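Sulfate adenylyltransferase (Allochromatium vinosum, PDB 4DNX) catalyses the reaction of sulfate with ATP to form adenosine 5'-phosphosulfate and diphosphate, and its reversal. Local coordinates at residues Ala334-Leu339 and His351-Ile357; Met115-Glu121 and Thr155-Ile161; Glu186-Trp192 and Asn258-Val262. All coordinates share one frame; numbering follows the deposited sequence. Where two conformers were deposited one is given.

Interaction 1. Residues Ala334-Leu339 and His351-Ile357; sequences AYSKKL and HTPDDFI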
loop_
_atom_site.group_PDB
_atom_site.type_symbol
_atom_site.label_atom_id
_atom_site.label_comp_id
_atom_site.label_asym_id
_atom_site.label_seq_id
_atom_site.Cartn_x
_atom_site.Cartn_y
_atom_site.Cartn_z
ATOM N N ALA A 334 33.032 -9.864 6.042
ATOM C CA ALA A 334 34.180 -9.455 5.237
ATOM C C ALA A 334 34.128 -10.336 3.989
ATOM O O ALA A 334 33.408 -11.327 3.969
ATOM C CB ALA A 334 35.485 -9.683 5.970
ATOM N N TYR A 335 34.864 -9.953 2.953
ATOM C CA TYR A 335 34.973 -10.761 1.771
ATOM C C TYR A 335 36.141 -11.692 2.021
ATOM O O TYR A 335 37.251 -11.244 2.315
ATOM C CB TYR A 335 35.293 -9.900 0.535
ATOM C CG TYR A 335 35.439 -10.700 -0.747
ATOM C CD1 TYR A 335 34.311 -11.081 -1.480
ATOM C CD2 TYR A 335 36.701 -11.065 -1.225
ATOM C CE1 TYR A 335 34.436 -11.814 -2.670
ATOM C CE2 TYR A 335 36.832 -11.805 -2.398
ATOM C CZ TYR A 335 35.681 -12.169 -3.107
ATOM O OH TYR A 335 35.843 -12.884 -4.281
ATOM N N SER A 336 35.881 -12.994 1.910
ATOM C CA SER A 336 36.931 -14.003 1.999
ATOM C C SER A 336 37.583 -14.222 0.641
ATOM O O SER A 336 36.902 -14.627 -0.312
ATOM C CB SER A 336 36.359 -15.363 2.437
ATOM O OG SER A 336 37.371 -16.360 2.292
ATOM N N LYS A 337 38.890 -13.988 0.568
ATOM C CA LYS A 337 39.638 -14.224 -0.647
ATOM C C LYS A 337 39.694 -15.722 -0.914
ATOM O O LYS A 337 39.708 -16.152 -2.077
ATOM C CB LYS A 337 41.071 -13.730 -0.488
ATOM C CG LYS A 337 41.191 -12.214 -0.443
ATOM C CD LYS A 337 42.648 -11.829 -0.505
ATOM C CE LYS A 337 42.975 -10.852 0.596
ATOM N NZ LYS A 337 44.419 -10.558 0.566
ATOM N N LYS A 338 39.759 -16.513 0.162
ATOM C CA LYS A 338 39.879 -17.970 0.032
ATOM C C LYS A 338 38.596 -18.593 -0.518
ATOM O O LYS A 338 38.661 -19.528 -1.321
ATOM C CB LYS A 338 40.224 -18.624 1.365
ATOM C CG LYS A 338 41.669 -18.489 1.779
ATOM C CD LYS A 338 41.878 -19.097 3.169
ATOM C CE LYS A 338 43.107 -19.961 3.211
ATOM N NZ LYS A 338 43.969 -19.627 4.375
ATOM N N LEU A 339 37.444 -18.080 -0.087
ATOM C CA LEU A 339 36.146 -18.647 -0.482
ATOM C C LEU A 339 35.482 -17.932 -1.659
ATOM O O LEU A 339 34.543 -18.468 -2.268
ATOM C CB LEU A 339 35.178 -18.703 0.722
ATOM C CG LEU A 339 35.722 -19.431 1.973
ATOM C CD1 LEU A 339 34.785 -19.208 3.166
ATOM C CD2 LEU A 339 36.003 -20.926 1.719
ATOM N N HIS A 351 40.522 -18.933 8.853
ATOM C CA HIS A 351 41.135 -17.771 8.209
ATOM C C HIS A 351 42.024 -16.971 9.157
ATOM O O HIS A 351 41.751 -16.882 10.353
ATOM C CB HIS A 351 40.059 -16.828 7.651
ATOM C CG HIS A 351 39.296 -17.370 6.475
ATOM N ND1 HIS A 351 38.960 -18.701 6.340
ATOM C CD2 HIS A 351 38.767 -16.738 5.396
ATOM C CE1 HIS A 351 38.269 -18.868 5.223
ATOM N NE2 HIS A 351 38.140 -17.693 4.631
ATOM N N THR A 352 43.085 -16.397 8.597
ATOM C CA THR A 352 43.898 -15.370 9.243
ATOM C C THR A 352 43.325 -14.009 8.808
ATOM O O THR A 352 42.522 -13.957 7.865
ATOM C CB THR A 352 45.383 -15.482 8.798
ATOM O OG1 THR A 352 45.453 -15.631 7.374
ATOM C CG2 THR A 352 46.069 -16.690 9.448
ATOM N N PRO A 353 43.711 -12.912 9.470
ATOM C CA PRO A 353 43.209 -11.591 9.065
ATOM C C PRO A 353 43.512 -11.254 7.601
ATOM O O PRO A 353 42.690 -10.618 6.945
ATOM C CB PRO A 353 43.936 -10.612 10.013
ATOM C CG PRO A 353 44.903 -11.435 10.806
ATOM C CD PRO A 353 44.384 -12.840 10.780
ATOM N N ASP A 354 44.656 -11.707 7.093
ATOM C CA ASP A 354 45.047 -11.446 5.703
ATOM C C ASP A 354 44.176 -12.168 4.655
ATOM O O ASP A 354 44.255 -11.853 3.466
ATOM C CB ASP A 354 46.534 -11.773 5.464
ATOM C CG ASP A 354 47.226 -12.355 6.696
ATOM O OD1 ASP A 354 47.318 -11.646 7.728
ATOM O OD2 ASP A 354 47.685 -13.521 6.632
ATOM N N ASP A 355 43.362 -13.130 5.082
ATOM C CA ASP A 355 42.488 -13.828 4.141
ATOM C C ASP A 355 41.226 -13.026 3.858
ATOM O O ASP A 355 40.424 -13.413 3.002
ATOM C CB ASP A 355 42.116 -15.233 4.621
ATOM C CG ASP A 355 43.322 -16.181 4.702
ATOM O OD1 ASP A 355 44.352 -15.991 4.001
ATOM O OD2 ASP A 355 43.219 -17.146 5.490
ATOM N N PHE A 356 41.031 -11.926 4.588
ATOM C CA PHE A 356 39.826 -11.094 4.414
ATOM C C PHE A 356 40.119 -9.775 3.730
ATOM O O PHE A 356 41.184 -9.219 3.877
ATOM C CB PHE A 356 39.130 -10.781 5.759
ATOM C CG PHE A 356 38.607 -11.991 6.477
ATOM C CD1 PHE A 356 37.527 -12.717 5.968
ATOM C CD2 PHE A 356 39.198 -12.405 7.670
ATOM C CE1 PHE A 356 37.049 -13.850 6.632
ATOM C CE2 PHE A 356 38.732 -13.537 8.350
ATOM C CZ PHE A 356 37.648 -14.259 7.825
ATOM N N ILE A 357 39.142 -9.264 2.989
ATOM C CA ILE A 357 39.210 -7.885 2.535
ATOM C C ILE A 357 37.990 -7.221 3.159
ATOM O O ILE A 357 36.877 -7.777 3.169
ATOM C CB ILE A 357 39.151 -7.749 0.993
ATOM C CG1 ILE A 357 40.247 -8.569 0.309
ATOM C CG2 ILE A 357 39.293 -6.293 0.577
ATOM C CD1 ILE A 357 39.939 -8.788 -1.172
#
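Tyr335 and Ile357 are joined by a reciprocal pair of backbone bonds, Tyr335 N to Ile357 O (3.0 Å) and Ile357 N to Tyr335 O (2.8 Å). One step along, Ser336 and Phe356 form a non-hydrogen-bonded pair, after which Lys337 N reaches Asp355 O at 2.9 Å.

The polar side chains gather beyond this short pairing. Ser336 OG, turned anti to its own nitrogen (chi1 170°), shares a hydrogen bond with His351 NE2 in the ring plane (2.8 Å) and accepts one from Leu339 N, an ST motif as the chain leaves the strand. A serine suits this place because one small hydroxyl can serve both partners. Lys338 lays CD over the centre of the His351 ring, a CH-pi contact, and its bent chain carries NZ to Asp355 OD2 (2.8 Å). That salt bridge comes from above the carboxylate plane, while Thr352 N approaches the same oxygen from the opposite face.

Apolar packing flanks the strands. Ala334 CB is small enough to sit 3.7 Å from Phe356 CD1, and Ile357 CD1 touches both Lys337 CG and, obliquely, the Tyr335 ring. Strand 333-336 is the middle of a three-stranded antiparallel sheet, between 341-344 and 356-357.

Interaction 2. Residues Met115-Glu121 and Thr155-Ile161; sequences MDVTAVE and TAISGPI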
loop_
_atom_site.group_PDB
_atom_site.type_symbol
_atom_site.label_atom_id
_atom_site.label_comp_id
_atom_site.label_asym_id
_atom_site.label_seq_id
_atom_site.Cartn_x
_atom_site.Cartn_y
_atom_site.Cartn_z
ATOM N N MET A 115 -10.058 8.823 20.504
ATOM C CA MET A 115 -9.695 8.090 21.717
ATOM C C MET A 115 -10.811 8.192 22.726
ATOM O O MET A 115 -11.388 9.267 22.887
ATOM C CB MET A 115 -8.424 8.709 22.316
ATOM C CG MET A 115 -7.947 8.027 23.567
ATOM S SD MET A 115 -6.325 8.795 23.965
ATOM C CE MET A 115 -5.953 7.864 25.411
ATOM N N ASP A 116 -11.145 7.069 23.372
ATOM C CA ASP A 116 -12.024 7.119 24.557
ATOM C C ASP A 116 -11.128 7.199 25.765
ATOM O O ASP A 116 -10.369 6.256 26.058
ATOM C CB ASP A 116 -12.950 5.887 24.616
ATOM C CG ASP A 116 -13.936 5.884 23.480
ATOM O OD1 ASP A 116 -14.743 6.834 23.407
ATOM O OD2 ASP A 116 -13.861 4.984 22.606
ATOM N N VAL A 117 -11.180 8.337 26.458
ATOM C CA VAL A 117 -10.256 8.555 27.557
ATOM C C VAL A 117 -10.787 7.886 28.833
ATOM O O VAL A 117 -11.891 8.234 29.313
ATOM C CB VAL A 117 -10.015 10.059 27.772
ATOM C CG1 VAL A 117 -9.144 10.287 29.005
ATOM C CG2 VAL A 117 -9.386 10.654 26.513
ATOM N N THR A 118 -10.050 6.904 29.353
ATOM C CA THR A 118 -10.490 6.265 30.599
ATOM C C THR A 118 -9.695 6.689 31.834
ATOM O O THR A 118 -10.108 6.423 32.961
ATOM C CB THR A 118 -10.580 4.743 30.481
ATOM O OG1 THR A 118 -9.337 4.225 30.000
ATOM C CG2 THR A 118 -11.698 4.396 29.465
ATOM N N ALA A 119 -8.570 7.372 31.636
ATOM C CA ALA A 119 -7.889 7.970 32.784
ATOM C C ALA A 119 -6.995 9.094 32.344
ATOM O O ALA A 119 -6.503 9.116 31.205
ATOM C CB ALA A 119 -7.073 6.934 33.542
ATOM N N VAL A 120 -6.821 10.042 33.255
ATOM C CA VAL A 120 -5.893 11.141 33.045
ATOM C C VAL A 120 -5.061 11.197 34.331
ATOM O O VAL A 120 -5.615 11.410 35.426
ATOM C CB VAL A 120 -6.633 12.494 32.849
ATOM C CG1 VAL A 120 -5.637 13.644 32.809
ATOM C CG2 VAL A 120 -7.514 12.491 31.602
ATOM N N GLU A 121 -3.746 11.028 34.209
ATOM C CA GLU A 121 -2.852 10.857 35.361
ATOM C C GLU A 121 -1.619 11.762 35.262
ATOM O O GLU A 121 -1.109 11.986 34.175
ATOM C CB GLU A 121 -2.382 9.389 35.452
ATOM C CG GLU A 121 -3.532 8.367 35.622
ATOM C CD GLU A 121 -3.077 6.904 35.527
ATOM O OE1 GLU A 121 -2.597 6.527 34.458
ATOM O OE2 GLU A 121 -3.204 6.161 36.536
ATOM N N THR A 155 1.508 14.730 31.809
ATOM C CA THR A 155 0.118 14.300 31.913
ATOM C C THR A 155 -0.116 13.136 30.953
ATOM O O THR A 155 -0.041 13.303 29.744
ATOM C CB THR A 155 -0.859 15.457 31.591
ATOM O OG1 THR A 155 -0.649 16.535 32.520
ATOM C CG2 THR A 155 -2.320 15.002 31.730
ATOM N N ALA A 156 -0.417 11.959 31.505
ATOM C CA ALA A 156 -0.659 10.768 30.680
ATOM C C ALA A 156 -2.157 10.572 30.480
ATOM O O ALA A 156 -2.920 10.547 31.468
ATOM C CB ALA A 156 -0.069 9.553 31.374
ATOM N N ILE A 157 -2.590 10.467 29.224
ATOM C CA ILE A 157 -3.998 10.149 28.931
ATOM C C ILE A 157 -4.033 8.730 28.383
ATOM O O ILE A 157 -3.166 8.332 27.556
ATOM C CB ILE A 157 -4.644 11.195 27.998
ATOM C CG1 ILE A 157 -3.932 11.256 26.651
ATOM C CG2 ILE A 157 -4.546 12.586 28.678
ATOM C CD1 ILE A 157 -4.721 12.088 25.589
ATOM N N SER A 158 -4.998 7.954 28.862
ATOM C CA SER A 158 -5.017 6.515 28.531
ATOM C C SER A 158 -6.407 6.070 28.122
ATOM O O SER A 158 -7.409 6.729 28.470
ATOM C CB SER A 158 -4.514 5.652 29.708
ATOM O OG SER A 158 -5.224 5.944 30.913
ATOM N N GLY A 159 -6.447 4.982 27.352
ATOM C CA GLY A 159 -7.725 4.468 26.827
ATOM C C GLY A 159 -7.601 3.981 25.397
ATOM O O GLY A 159 -6.567 4.247 24.716
ATOM N N PRO A 160 -8.637 3.299 24.907
ATOM C CA PRO A 160 -8.588 2.675 23.589
ATOM C C PRO A 160 -8.716 3.714 22.458
ATOM O O PRO A 160 -9.352 4.763 22.656
ATOM C CB PRO A 160 -9.819 1.730 23.583
ATOM C CG PRO A 160 -10.766 2.372 24.579
ATOM C CD PRO A 160 -9.928 3.061 25.602
ATOM N N ILE A 161 -8.123 3.408 21.294
ATOM C CA ILE A 161 -8.185 4.337 20.165
ATOM C C ILE A 161 -8.709 3.640 18.911
ATOM O O ILE A 161 -8.633 2.410 18.798
ATOM C CB ILE A 161 -6.780 5.009 19.862
ATOM C CG1 ILE A 161 -5.785 3.961 19.350
ATOM C CG2 ILE A 161 -6.244 5.778 21.108
ATOM C CD1 ILE A 161 -4.399 4.611 18.950
HETATM O O HOH W 1 -6.898 4.229 31.521
HETATM O O HOH W 2 -3.605 7.710 32.241
#
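A classic beta bulge interrupts the antiparallel pairing of Met115-Glu121 with Thr155-Ile161: Thr118 and Ala119 both face Ser158. Ser158 O takes a firm bond from Thr118 N (2.8 Å) and a weak one from Ala119 N, while Ser158 N returns to Ala119 O. Beyond the bulge, Glu121 and Ala156 exchange two backbone bonds; before it, Asp116 N reaches Pro160 O at 3.0 Å.

Gly159, next to the bulge's partner Ser158, suits its place because its backbone angles (phi 140°) and the nearness of Asp116 O, 3.3 Å from Gly159 CA, leave no place for a CB. These strands belong to the mixed sheet of the PUA-like domain, in which 155-163 also pairs with 57-58 and 86-87.

On the apolar face, the fully extended Met115 chain runs past Ile161 CG2 to set SD 4.0 Å from Ile157 CD1 and CE against the Ser158-Gly159 peptide; unbranched and flexible, methionine can follow this path. Val120 lies alongside Ile157 and rests CG1 3.7 Å from Thr155 CG2. On the face bearing Ala119, Ser158 and Glu121, Ser158 OG is bound to two waters. One also binds Thr118 OG1; the other is hydrogen-bonded to Glu121 OE1 (2.7 Å), itself held by Leu61 N, and to Ala156 O.

Interaction 3. Residues Glu186-Trp192 and Asn258-Val262; sequences EIQERGW and NTVMV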
loop_
_atom_site.group_PDB
_atom_site.type_symbol
_atom_site.label_atom_id
_atom_site.label_comp_id
_atom_site.label_asym_id
_atom_site.label_seq_id
_atom_site.Cartn_x
_atom_site.Cartn_y
_atom_site.Cartn_z
ATOM N N GLU A 186 0.237 -11.126 2.283
ATOM C CA GLU A 186 1.182 -11.349 1.180
ATOM C C GLU A 186 2.125 -12.537 1.412
ATOM O O GLU A 186 2.370 -13.305 0.475
ATOM C CB GLU A 186 1.974 -10.089 0.870
ATOM C CG GLU A 186 3.050 -10.269 -0.198
ATOM C CD GLU A 186 3.428 -8.972 -0.903
ATOM O OE1 GLU A 186 4.147 -9.079 -1.919
ATOM O OE2 GLU A 186 3.008 -7.857 -0.450
ATOM N N ILE A 187 2.647 -12.697 2.633
ATOM C CA ILE A 187 3.460 -13.908 2.959
ATOM C C ILE A 187 2.623 -15.152 2.687
ATOM O O ILE A 187 3.092 -16.154 2.095
ATOM C CB ILE A 187 3.938 -13.893 4.430
ATOM C CG1 ILE A 187 5.047 -12.842 4.586
ATOM C CG2 ILE A 187 4.415 -15.296 4.856
ATOM C CD1 ILE A 187 5.416 -12.507 6.050
ATOM N N GLN A 188 1.355 -15.076 3.076
ATOM C CA GLN A 188 0.474 -16.225 3.010
ATOM C C GLN A 188 0.305 -16.659 1.598
ATOM O O GLN A 188 0.459 -17.858 1.248
ATOM C CB GLN A 188 -0.894 -15.838 3.553
ATOM C CG GLN A 188 -1.055 -16.236 4.936
ATOM C CD GLN A 188 -1.819 -17.516 5.048
ATOM O OE1 GLN A 188 -1.689 -18.408 4.198
ATOM N NE2 GLN A 188 -2.634 -17.620 6.094
ATOM N N GLU A 189 0.010 -15.697 0.754
ATOM C CA GLU A 189 -0.342 -16.066 -0.575
ATOM C C GLU A 189 0.879 -16.488 -1.386
ATOM O O GLU A 189 0.771 -17.423 -2.195
ATOM C CB GLU A 189 -1.144 -14.965 -1.262
ATOM C CG GLU A 189 -1.954 -15.503 -2.448
ATOM C CD GLU A 189 -1.035 -15.840 -3.604
ATOM O OE1 GLU A 189 -0.015 -15.098 -3.702
ATOM O OE2 GLU A 189 -1.259 -16.823 -4.360
ATOM N N ARG A 190 2.030 -15.854 -1.116
ATOM C CA ARG A 190 3.270 -16.162 -1.858
ATOM C C ARG A 190 3.756 -17.576 -1.515
ATOM O O ARG A 190 4.667 -18.129 -2.165
ATOM C CB ARG A 190 4.336 -15.115 -1.533
ATOM C CG ARG A 190 4.175 -13.745 -2.230
ATOM C CD ARG A 190 5.499 -13.120 -2.039
ATOM N NE ARG A 190 5.650 -11.716 -2.330
ATOM C CZ ARG A 190 6.757 -11.236 -2.850
ATOM N NH1 ARG A 190 7.765 -12.071 -3.209
ATOM N NH2 ARG A 190 6.834 -9.951 -3.101
ATOM N N GLY A 191 3.152 -18.171 -0.499
ATOM C CA GLY A 191 3.441 -19.571 -0.103
ATOM C C GLY A 191 4.610 -19.806 0.843
ATOM O O GLY A 191 5.026 -20.958 1.067
ATOM N N TRP A 192 5.178 -18.718 1.374
ATOM C CA TRP A 192 6.359 -18.817 2.241
ATOM C C TRP A 192 5.996 -19.413 3.606
ATOM O O TRP A 192 5.010 -18.948 4.238
ATOM C CB TRP A 192 6.962 -17.429 2.459
ATOM C CG TRP A 192 7.531 -16.793 1.222
ATOM C CD1 TRP A 192 7.671 -17.346 -0.046
ATOM C CD2 TRP A 192 8.068 -15.479 1.153
ATOM N NE1 TRP A 192 8.248 -16.416 -0.896
ATOM C CE2 TRP A 192 8.528 -15.276 -0.181
ATOM C CE3 TRP A 192 8.203 -14.431 2.098
ATOM C CZ2 TRP A 192 9.121 -14.058 -0.598
ATOM C CZ3 TRP A 192 8.808 -13.209 1.670
ATOM C CH2 TRP A 192 9.253 -13.048 0.354
ATOM N N ASN A 258 10.565 -14.883 -6.455
ATOM C CA ASN A 258 9.689 -15.019 -5.288
ATOM C C ASN A 258 10.450 -15.280 -3.973
ATOM O O ASN A 258 10.112 -16.211 -3.212
ATOM C CB ASN A 258 8.629 -16.113 -5.535
ATOM C CG ASN A 258 7.538 -16.079 -4.445
ATOM O OD1 ASN A 258 7.219 -14.986 -3.944
ATOM N ND2 ASN A 258 7.006 -17.244 -4.056
ATOM N N THR A 259 11.511 -14.492 -3.717
ATOM C CA THR A 259 12.247 -14.615 -2.451
ATOM C C THR A 259 12.347 -13.318 -1.678
ATOM O O THR A 259 12.794 -13.351 -0.548
ATOM C CB THR A 259 13.680 -15.197 -2.663
ATOM O OG1 THR A 259 14.414 -14.313 -3.519
ATOM C CG2 THR A 259 13.600 -16.549 -3.278
ATOM N N VAL A 260 11.926 -12.190 -2.258
ATOM C CA VAL A 260 12.083 -10.894 -1.549
ATOM C C VAL A 260 10.766 -10.117 -1.527
ATOM O O VAL A 260 10.071 -10.101 -2.548
ATOM C CB VAL A 260 13.157 -10.009 -2.217
ATOM C CG1 VAL A 260 13.299 -8.647 -1.463
ATOM C CG2 VAL A 260 14.491 -10.744 -2.287
ATOM N N MET A 261 10.424 -9.524 -0.362
ATOM C CA MET A 261 9.356 -8.557 -0.244
ATOM C C MET A 261 9.940 -7.256 0.282
ATOM O O MET A 261 10.497 -7.256 1.359
ATOM C CB MET A 261 8.330 -9.049 0.774
ATOM C CG MET A 261 7.284 -9.926 0.227
ATOM S SD MET A 261 6.261 -10.558 1.593
ATOM C CE MET A 261 5.672 -9.019 2.297
ATOM N N VAL A 262 9.808 -6.172 -0.485
ATOM C CA VAL A 262 10.309 -4.835 -0.078
ATOM C C VAL A 262 9.151 -4.014 0.504
ATOM O O VAL A 262 8.108 -3.790 -0.166
ATOM C CB VAL A 262 10.982 -4.100 -1.247
ATOM C CG1 VAL A 262 11.502 -2.716 -0.816
ATOM C CG2 VAL A 262 12.190 -4.931 -1.780
#
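Arg190, in the last turn of helix 180-190, and Asn258, just ahead of strand 260-266, run antiparallel alongside each other with guanidinium and amide planes 25° apart. Asn258 grips both ends of the arginine: ND2 donates to Arg190 O at 3.1 Å, on a lone pair and in the carbonyl plane, while OD1 accepts from Arg190 NH1 at 3.1 Å. A primary amide suits this place because it offers a donor and an acceptor side by side. Asn258 has CG anti to its nitrogen (chi1 -169°), which swings the amide toward the helix end.

The arginine chain is extended from CG to NE, carrying the guanidinium to Val260 O, where the bond from NH1 is weak. Glu186, one turn earlier, would hold its rotation in the conformer given here: OE1 lies in the guanidinium plane, 3.1 Å from Arg190 NE, in a salt bridge. The guanidinium also forms a salt bridge with Glu189 of the second subunit, so the contact is part of the dimer interface. Gly191 closes the helix in a Schellman motif, its positive phi (86°) favouring glycine, and the chain turns into Trp192. Helix 180-190 packs on the Met261 face of 260-266, an outermost strand within this chain of the five-stranded parallel, Rossmann-like sheet, and helix 240-254 covers the other face.

Met261 projects from that strand toward the helix. In the conformer given, its CG covers one face of the guanidinium, 3.4 Å from Arg190 CZ, before a bend at chi3 tucks CE against Glu186. Its sulfur makes an oblique Met-aromatic contact, SD 3.7 Å from Trp192 CZ3, and touches Glu186 CG and Ile187 CG1. A pliable thioether can follow so uneven a surface. Arg190 CD lies over one indole face, and Trp192 NE1 donates to Asn258 O at 3.0 Å from above the carbonyl plane.

Overall arrangement
The three contacts sample separate parts of the chain: along it interaction 2 comes first, then 3, then 1, without interleaving. Interaction 2 belongs to the PUA-like domain, whereas interactions 1 and 3 both fall within the ATP-sulfurylase part of the chain. Interactions 1 and 2 lie on opposite sides of the chain's centre, their own centres 57 Å apart. Interaction 3 is nearer to both, with centres 34 Å from interaction 1 and 38 Å from interaction 2, yet nearest atoms remain about 20 Å and 23 Å away. None touches another. Interaction 3 alone is in contact with the second subunit; interaction 1 is a surface contact, and interaction 2 is partly buried.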